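Local atomic coordinates of probable oxidoreductase (Pseudomonas aeruginosa, PDB entry 4B7C), a protein that is probably an NADP-dependent oxidoreductase of the medium-chain dehydrogenase/reductase family, its physiological substrate not established. Residues Glu229-Val234 and Arg260-Tyr265; Phe240-Val245 and Asn271-Glu276. All coordinates share one frame; numbering follows the deposited sequence.

Interaction 1 (Glu229-Val234 and Arg260-Tyr265); sequences EILDTV and RGPANY
Asp-232 reaches from the helix into the turn Pro-262 to Tyr-265 and meets Arg-260, Ala-263 and Asn-264 with its carboxylate. Followed outward, CB lies at the edge of the Arg-260 guanidinium, in its plane, 3.1 Å from NH1. CG comes next, 3.3 Å from Ala-263 N, and the two oxygens then divide the partners. OD1 takes the backbone N-H of Asn-264 on its syn lone pair, a 2.7 Å bond with an N-H...O angle of 157°. OD2 accepts twice from one face of the carboxylate: Ala-263 N arrives on the syn side at 3.0 Å, and Arg-260 NH1 comes from above the plane at 2.8 Å, forming a salt bridge. Carboxylate and guanidinium planes stand 83° apart. The arginine chain bends at CD (chi2 -97°); farther out, Glu-229 CA lies over one face of the guanidinium, toward its rim. A return bond completes the grip: Asn-264 ND2 donates to the Asp-232 backbone O at 2.8 Å. One aspartate thus ties successive N-H groups of a type I beta turn to the helix, and its buried charge is met by three donors. Beside it, Leu-231 CD2 touches Pro-262 CG. The helix 228-235 packs through Leu-231 and Val-234 on strand 219-224 and through Thr-233 on helix 207-214, while Leu-231 and Pro-262 also meet Tyr-265 of the second subunit.

Interaction 2 (Phe240-Val245 and Asn271-Glu276); sequences FKARIV and NRARME
Parallel strand pairing joins 242-245 to 274-276 at the outer edge, within this chain, of the parallel six-stranded Rossmann sheet, where strands 242-246 and 274-277 with helix 267-270 form a beta-alpha-beta unit. The short strand axes lie 4.7 Å apart and their directions differ by only 16°. Three backbone bonds zip the ladder, Arg-274 N to Ala-242 O, Ile-244 N to Arg-274 O at 2.7 Å, and Glu-276 N to Ile-244 O. Ahead of the ladder, Lys-241 N binds Asn-271 O at 2.9 Å, just where Arg-272, with positive phi, ends the helix in a Schellman motif. On one face of the sheet Ile-244 packs against Met-275, CD1 to CE at 3.7 Å; the bend of the methionine at chi3 (-81°) puts CE there. The other face carries Arg-243, Val-245, Arg-274 and Glu-276. Arg-243 turns its guanidinium to Glu-151 in a salt bridge, and its CG lies 3.7 Å from Arg-274 NH1. Strand 274-276 also pairs antiparallel with a strand of the second subunit, so the sheet continues across the dimer; Arg-274 there forms a salt bridge with Glu-276 of the second subunit, and Glu-276 with Arg-274 of the second subunit. At the loop end, Phe-240 sends CE1 over one face of the Arg-272 guanidinium, 3.2 Å above its plane, while Asp-282 of the second subunit binds NE. Lys-241 CG covers the centre of the phenyl ring, and a water bridges Lys-241 NZ to Arg-272 O, 2.9 Å from each.

How the interactions relate
Interactions 1 and 2 belong to the same Rossmann-type region, their centres about 14 Å apart, and their segments alternate along the chain: helix, strand, loop, strand. They touch directly where Leu-231 CD1 of the helix meets Met-275 CE at 4.0 Å, so a residue beside the Asp-232 grip packs on the same face of the sheet as Ile-244. The 260-265 loop leads into helix 267-270 and then into strand 274-277, so the chain meets helix 228-235 in interaction 1 a few residues ahead of the point where interaction 2 pairs it with the sheet. Both contacts also reach the second subunit, interaction 1 by packing, interaction 2 by salt bridges and strand pairing.

Interaction 1 (Glu229-Val234 and Arg260-Tyr265)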
ATOM      1  N   GLU B 229     -13.408  -8.274  -2.064  1.00 50.44           N
ATOM      2  CA  GLU B 229     -12.894  -9.644  -2.004  1.00 51.63           C
ATOM      3  C   GLU B 229     -11.986  -9.967  -3.182  1.00 48.24           C
ATOM      4  O   GLU B 229     -11.026 -10.740  -3.056  1.00 46.54           O
ATOM      5  CB  GLU B 229     -14.062 -10.631  -1.949  1.00 60.12           C
ATOM      6  CG  GLU B 229     -13.667 -12.071  -1.649  1.00 66.35           C
ATOM      7  CD  GLU B 229     -14.851 -13.029  -1.677  1.00 71.87           C
ATOM      8  OE1 GLU B 229     -16.017 -12.565  -1.627  1.00 72.19           O
ATOM      9  OE2 GLU B 229     -14.608 -14.254  -1.750  1.00 74.36           O
ATOM     10  N   ILE B 230     -12.272  -9.360  -4.327  1.00 44.75           N
ATOM     11  CA  ILE B 230     -11.425  -9.542  -5.498  1.00 43.77           C
ATOM     12  C   ILE B 230      -9.990  -9.068  -5.223  1.00 41.31           C
ATOM     13  O   ILE B 230      -9.016  -9.770  -5.519  1.00 45.69           O
ATOM     14  CB  ILE B 230     -12.002  -8.827  -6.737  1.00 46.84           C
ATOM     15  CG1 ILE B 230     -13.238  -9.578  -7.248  1.00 49.74           C
ATOM     16  CG2 ILE B 230     -10.950  -8.772  -7.834  1.00 43.77           C
ATOM     17  CD1 ILE B 230     -14.003  -8.857  -8.339  1.00 51.61           C
ATOM     18  N   LEU B 231      -9.864  -7.880  -4.651  1.00 39.45           N
ATOM     19  CA  LEU B 231      -8.551  -7.335  -4.273  1.00 38.52           C
ATOM     20  C   LEU B 231      -7.850  -8.263  -3.282  1.00 37.16           C
ATOM     21  O   LEU B 231      -6.671  -8.597  -3.439  1.00 36.50           O
ATOM     22  CB  LEU B 231      -8.710  -5.940  -3.652  1.00 37.38           C
ATOM     23  CG  LEU B 231      -7.505  -5.367  -2.893  1.00 36.26           C
ATOM     24  CD1 LEU B 231      -6.296  -5.240  -3.789  1.00 32.44           C
ATOM     25  CD2 LEU B 231      -7.898  -4.034  -2.274  1.00 34.71           C
ATOM     26  N   ASP B 232      -8.599  -8.689  -2.279  1.00 39.91           N
ATOM     27  CA  ASP B 232      -8.042  -9.534  -1.213  1.00 44.36           C
ATOM     28  C   ASP B 232      -7.513 -10.858  -1.761  1.00 44.79           C
ATOM     29  O   ASP B 232      -6.465 -11.334  -1.339  1.00 46.27           O
ATOM     30  CB  ASP B 232      -9.084  -9.791  -0.127  1.00 48.39           C
ATOM     31  CG  ASP B 232      -8.483  -9.804   1.275  1.00 49.71           C
ATOM     32  OD1 ASP B 232      -7.260  -9.583   1.415  1.00 50.07           O
ATOM     33  OD2 ASP B 232      -9.251 -10.035   2.237  1.00 50.82           O
ATOM     34  N   THR B 233      -8.236 -11.432  -2.725  1.00 42.06           N
ATOM     35  CA  THR B 233      -7.818 -12.682  -3.363  1.00 39.17           C
ATOM     36  C   THR B 233      -6.618 -12.477  -4.269  1.00 37.56           C
ATOM     37  O   THR B 233      -5.699 -13.296  -4.306  1.00 38.71           O
ATOM     38  CB  THR B 233      -8.968 -13.317  -4.176  1.00 41.70           C
ATOM     39  OG1 THR B 233     -10.087 -13.541  -3.314  1.00 41.89           O
ATOM     40  CG2 THR B 233      -8.537 -14.644  -4.787  1.00 40.46           C
ATOM     41  N   VAL B 234      -6.612 -11.377  -5.007  1.00 38.01           N
ATOM     42  CA  VAL B 234      -5.486 -11.062  -5.881  1.00 37.35           C
ATOM     43  C   VAL B 234      -4.184 -10.902  -5.086  1.00 35.45           C
ATOM     44  O   VAL B 234      -3.110 -11.311  -5.533  1.00 38.43           O
ATOM     45  CB  VAL B 234      -5.781  -9.796  -6.713  1.00 37.53           C
ATOM     46  CG1 VAL B 234      -4.540  -9.352  -7.464  1.00 35.49           C
ATOM     47  CG2 VAL B 234      -6.940 -10.070  -7.668  1.00 40.43           C
ATOM     48  N   ARG B 260     -14.808  -2.720   3.232  1.00 67.14           N
ATOM     49  CA  ARG B 260     -14.324  -4.035   3.568  1.00 69.03           C
ATOM     50  C   ARG B 260     -12.842  -3.995   3.225  1.00 66.60           C
ATOM     51  O   ARG B 260     -12.495  -3.629   2.108  1.00 64.03           O
ATOM     52  CB  ARG B 260     -15.120  -5.092   2.782  1.00 74.47           C
ATOM     53  CG  ARG B 260     -14.830  -6.560   3.195  1.00 77.86           C
ATOM     54  CD  ARG B 260     -13.810  -7.104   2.215  1.00 78.41           C
ATOM     55  NE  ARG B 260     -13.666  -8.544   2.342  1.00 80.34           N
ATOM     56  CZ  ARG B 260     -12.601  -9.260   1.983  1.00 81.28           C
ATOM     57  NH1 ARG B 260     -11.523  -8.687   1.463  1.00 77.73           N
ATOM     58  NH2 ARG B 260     -12.618 -10.574   2.162  1.00 80.58           N
ATOM     59  N   GLY B 261     -11.981  -4.333   4.192  1.00 60.81           N
ATOM     60  CA  GLY B 261     -10.543  -4.089   4.069  1.00 56.70           C
ATOM     61  C   GLY B 261      -9.830  -5.375   3.733  1.00 53.33           C
ATOM     62  O   GLY B 261     -10.266  -6.448   4.151  1.00 55.56           O
ATOM     63  N   PRO B 262      -8.721  -5.285   2.989  1.00 50.21           N
ATOM     64  CA  PRO B 262      -7.993  -6.493   2.603  1.00 49.30           C
ATOM     65  C   PRO B 262      -7.233  -7.177   3.748  1.00 48.59           C
ATOM     66  O   PRO B 262      -6.190  -6.693   4.195  1.00 46.19           O
ATOM     67  CB  PRO B 262      -7.024  -5.990   1.534  1.00 48.84           C
ATOM     68  CG  PRO B 262      -6.818  -4.557   1.846  1.00 47.89           C
ATOM     69  CD  PRO B 262      -8.071  -4.060   2.496  1.00 49.15           C
ATOM     70  N   ALA B 263      -7.751  -8.322   4.184  1.00 46.74           N
ATOM     71  CA  ALA B 263      -7.121  -9.132   5.238  1.00 44.21           C
ATOM     72  C   ALA B 263      -5.750  -9.655   4.831  1.00 42.05           C
ATOM     73  O   ALA B 263      -4.917  -9.959   5.688  1.00 44.20           O
ATOM     74  CB  ALA B 263      -8.034 -10.294   5.626  1.00 44.88           C
ATOM     75  N   ASN B 264      -5.514  -9.762   3.526  1.00 39.47           N
ATOM     76  CA  ASN B 264      -4.238 -10.275   2.992  1.00 41.29           C
ATOM     77  C   ASN B 264      -3.203  -9.185   2.669  1.00 39.09           C
ATOM     78  O   ASN B 264      -2.240  -9.430   1.936  1.00 38.18           O
ATOM     79  CB  ASN B 264      -4.487 -11.121   1.731  1.00 45.42           C
ATOM     80  CG  ASN B 264      -5.317 -12.360   2.016  1.00 47.62           C
ATOM     81  OD1 ASN B 264      -5.080 -13.056   2.997  1.00 49.94           O
ATOM     82  ND2 ASN B 264      -6.290 -12.641   1.156  1.00 46.71           N
ATOM     83  N   TYR B 265      -3.383  -8.006   3.253  1.00 40.59           N
ATOM     84  CA  TYR B 265      -2.515  -6.843   2.952  1.00 42.30           C
ATOM     85  C   TYR B 265      -1.040  -7.097   3.279  1.00 40.54           C
ATOM     86  O   TYR B 265      -0.161  -6.520   2.654  1.00 40.21           O
ATOM     87  CB  TYR B 265      -3.012  -5.582   3.667  1.00 41.20           C
ATOM     88  CG  TYR B 265      -2.507  -5.444   5.077  1.00 43.89           C
ATOM     89  CD1 TYR B 265      -3.125  -6.112   6.131  1.00 45.30           C
ATOM     90  CD2 TYR B 265      -1.410  -4.641   5.363  1.00 43.97           C
ATOM     91  CE1 TYR B 265      -2.656  -5.989   7.429  1.00 46.98           C
ATOM     92  CE2 TYR B 265      -0.927  -4.517   6.651  1.00 44.90           C
ATOM     93  CZ  TYR B 265      -1.551  -5.185   7.681  1.00 46.74           C
ATOM     94  OH  TYR B 265      -1.059  -5.058   8.947  1.00 44.92           O
TER

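Interaction 2 (Phe240-Val245 and Asn271-Glu276)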
ATOM      1  N   PHE B 240       6.859 -10.919  -6.257  1.00 42.36           N
ATOM      2  CA  PHE B 240       7.905 -10.083  -5.695  1.00 43.15           C
ATOM      3  C   PHE B 240       7.955  -8.730  -6.428  1.00 42.72           C
ATOM      4  O   PHE B 240       7.988  -8.686  -7.655  1.00 41.38           O
ATOM      5  CB  PHE B 240       9.251 -10.820  -5.804  1.00 42.04           C
ATOM      6  CG  PHE B 240      10.440 -10.018  -5.350  1.00 43.29           C
ATOM      7  CD1 PHE B 240      10.554  -9.590  -4.028  1.00 43.91           C
ATOM      8  CD2 PHE B 240      11.471  -9.726  -6.236  1.00 44.90           C
ATOM      9  CE1 PHE B 240      11.659  -8.866  -3.611  1.00 43.08           C
ATOM     10  CE2 PHE B 240      12.580  -9.000  -5.824  1.00 46.01           C
ATOM     11  CZ  PHE B 240      12.676  -8.571  -4.508  1.00 45.29           C
ATOM     12  N   LYS B 241       7.946  -7.646  -5.651  1.00 41.03           N
ATOM     13  CA  LYS B 241       8.010  -6.260  -6.174  1.00 38.90           C
ATOM     14  C   LYS B 241       6.795  -5.876  -7.038  1.00 37.94           C
ATOM     15  O   LYS B 241       6.881  -5.024  -7.923  1.00 37.19           O
ATOM     16  CB  LYS B 241       9.327  -5.992  -6.933  1.00 41.59           C
ATOM     17  CG  LYS B 241      10.529  -5.884  -5.990  1.00 45.02           C
ATOM     18  CD  LYS B 241      11.883  -5.485  -6.506  1.00 49.27           C
ATOM     19  CE  LYS B 241      12.730  -4.724  -5.483  1.00 51.24           C
ATOM     20  NZ  LYS B 241      12.290  -3.342  -5.142  1.00 50.16           N
ATOM     21  N   ALA B 242       5.656  -6.497  -6.752  1.00 35.63           N
ATOM     22  CA  ALA B 242       4.420  -6.180  -7.438  1.00 36.38           C
ATOM     23  C   ALA B 242       4.003  -4.745  -7.160  1.00 37.91           C
ATOM     24  O   ALA B 242       4.329  -4.180  -6.110  1.00 41.65           O
ATOM     25  CB  ALA B 242       3.316  -7.113  -6.989  1.00 32.22           C
ATOM     26  N   ARG B 243       3.251  -4.181  -8.094  1.00 36.41           N
ATOM     27  CA  ARG B 243       2.630  -2.868  -7.919  1.00 34.64           C
ATOM     28  C   ARG B 243       1.135  -3.010  -8.027  1.00 33.31           C
ATOM     29  O   ARG B 243       0.615  -3.549  -9.007  1.00 35.50           O
ATOM     30  CB  ARG B 243       3.126  -1.873  -8.959  1.00 34.84           C
ATOM     31  CG  ARG B 243       4.553  -1.412  -8.735  1.00 36.36           C
ATOM     32  CD  ARG B 243       5.566  -2.408  -9.288  1.00 39.31           C
ATOM     33  NE  ARG B 243       5.608  -2.470 -10.720  1.00 42.73           N
ATOM     34  CZ  ARG B 243       5.909  -3.546 -11.440  1.00 43.24           C
ATOM     35  NH1 ARG B 243       6.172  -4.756 -10.923  1.00 43.81           N
ATOM     36  NH2 ARG B 243       5.928  -3.378 -12.734  1.00 43.03           N
ATOM     37  N   ILE B 244       0.450  -2.531  -7.003  1.00 32.09           N
ATOM     38  CA  ILE B 244      -0.995  -2.463  -6.987  1.00 32.69           C
ATOM     39  C   ILE B 244      -1.413  -1.006  -7.092  1.00 35.22           C
ATOM     40  O   ILE B 244      -1.048  -0.180  -6.243  1.00 34.13           O
ATOM     41  CB  ILE B 244      -1.594  -3.054  -5.703  1.00 31.36           C
ATOM     42  CG1 ILE B 244      -1.219  -4.539  -5.589  1.00 34.21           C
ATOM     43  CG2 ILE B 244      -3.104  -2.877  -5.682  1.00 31.43           C
ATOM     44  CD1 ILE B 244      -1.866  -5.232  -4.412  1.00 32.57           C
ATOM     45  N   VAL B 245      -2.166  -0.682  -8.142  1.00 34.15           N
ATOM     46  CA  VAL B 245      -2.677   0.672  -8.300  1.00 33.66           C
ATOM     47  C   VAL B 245      -4.159   0.706  -7.992  1.00 33.25           C
ATOM     48  O   VAL B 245      -4.951  -0.045  -8.571  1.00 34.03           O
ATOM     49  CB  VAL B 245      -2.357   1.268  -9.693  1.00 34.40           C
ATOM     50  CG1 VAL B 245      -2.834   0.370 -10.806  1.00 38.08           C
ATOM     51  CG2 VAL B 245      -2.964   2.656  -9.817  1.00 33.43           C
ATOM     52  N   ASN B 271       5.976 -10.051  -0.096  1.00 36.78           N
ATOM     53  CA  ASN B 271       6.432  -9.826  -1.471  1.00 36.72           C
ATOM     54  C   ASN B 271       7.125  -8.480  -1.719  1.00 36.67           C
ATOM     55  O   ASN B 271       7.516  -8.163  -2.848  1.00 38.70           O
ATOM     56  CB  ASN B 271       5.237  -9.987  -2.405  1.00 39.35           C
ATOM     57  CG  ASN B 271       4.706 -11.403  -2.397  1.00 38.26           C
ATOM     58  OD1 ASN B 271       5.398 -12.312  -2.836  1.00 38.93           O
ATOM     59  ND2 ASN B 271       3.503 -11.599  -1.860  1.00 38.46           N
ATOM     60  N   ARG B 272       7.293  -7.708  -0.653  1.00 36.16           N
ATOM     61  CA  ARG B 272       7.955  -6.390  -0.726  1.00 34.38           C
ATOM     62  C   ARG B 272       7.407  -5.591  -1.915  1.00 30.24           C
ATOM     63  O   ARG B 272       8.126  -5.116  -2.790  1.00 30.43           O
ATOM     64  CB  ARG B 272       9.467  -6.540  -0.778  1.00 34.01           C
ATOM     65  CG  ARG B 272      10.017  -7.143   0.500  1.00 36.61           C
ATOM     66  CD  ARG B 272      10.061  -8.669   0.438  1.00 36.15           C
ATOM     67  NE  ARG B 272      11.332  -9.152  -0.087  1.00 36.99           N
ATOM     68  CZ  ARG B 272      11.626 -10.435  -0.301  1.00 38.39           C
ATOM     69  NH1 ARG B 272      10.729 -11.382  -0.050  1.00 39.86           N
ATOM     70  NH2 ARG B 272      12.819 -10.764  -0.766  1.00 38.56           N
ATOM     71  N   ALA B 273       6.095  -5.483  -1.891  1.00 31.62           N
ATOM     72  CA  ALA B 273       5.300  -4.915  -2.955  1.00 33.74           C
ATOM     73  C   ALA B 273       4.730  -3.576  -2.528  1.00 35.95           C
ATOM     74  O   ALA B 273       4.743  -3.232  -1.347  1.00 35.99           O
ATOM     75  CB  ALA B 273       4.144  -5.857  -3.274  1.00 31.35           C
ATOM     76  N   ARG B 274       4.169  -2.864  -3.502  1.00 37.45           N
ATOM     77  CA  ARG B 274       3.679  -1.505  -3.314  1.00 36.74           C
ATOM     78  C   ARG B 274       2.208  -1.399  -3.683  1.00 35.89           C
ATOM     79  O   ARG B 274       1.775  -1.911  -4.722  1.00 36.90           O
ATOM     80  CB  ARG B 274       4.511  -0.548  -4.170  1.00 39.53           C
ATOM     81  CG  ARG B 274       4.035   0.893  -4.173  1.00 42.64           C
ATOM     82  CD  ARG B 274       4.790   1.720  -5.199  1.00 46.96           C
ATOM     83  NE  ARG B 274       6.228   1.678  -4.968  1.00 51.91           N
ATOM     84  CZ  ARG B 274       7.157   1.366  -5.874  1.00 59.13           C
ATOM     85  NH1 ARG B 274       6.834   1.073  -7.130  1.00 61.49           N
ATOM     86  NH2 ARG B 274       8.440   1.370  -5.518  1.00 61.00           N
ATOM     87  N   MET B 275       1.447  -0.738  -2.822  1.00 31.57           N
ATOM     88  CA  MET B 275       0.058  -0.425  -3.086  1.00 31.94           C
ATOM     89  C   MET B 275      -0.103   1.090  -3.037  1.00 32.34           C
ATOM     90  O   MET B 275       0.177   1.726  -2.018  1.00 29.70           O
ATOM     91  CB  MET B 275      -0.882  -1.083  -2.076  1.00 33.55           C
ATOM     92  CG  MET B 275      -2.359  -0.803  -2.316  1.00 34.55           C
ATOM     93  SD  MET B 275      -3.457  -1.538  -1.090  1.00 42.98           S
ATOM     94  CE  MET B 275      -3.494  -3.177  -1.756  1.00 35.52           C
ATOM     95  N   GLU B 276      -0.603   1.657  -4.132  1.00 29.85           N
ATOM     96  CA  GLU B 276      -0.649   3.105  -4.288  1.00 29.46           C
ATOM     97  C   GLU B 276      -1.919   3.612  -4.954  1.00 29.65           C
ATOM     98  O   GLU B 276      -2.384   3.065  -5.957  1.00 30.24           O
ATOM     99  CB  GLU B 276       0.573   3.580  -5.069  1.00 31.26           C
ATOM    100  CG  GLU B 276       0.708   5.089  -5.138  1.00 31.41           C
ATOM    101  CD  GLU B 276       2.035   5.542  -5.724  1.00 32.68           C
ATOM    102  OE1 GLU B 276       2.976   4.735  -5.815  1.00 35.06           O
ATOM    103  OE2 GLU B 276       2.136   6.727  -6.077  1.00 34.76           O
TER
HETATM  104  O   HOH W   1      10.795  -4.023  -2.789  1.00 37.71           O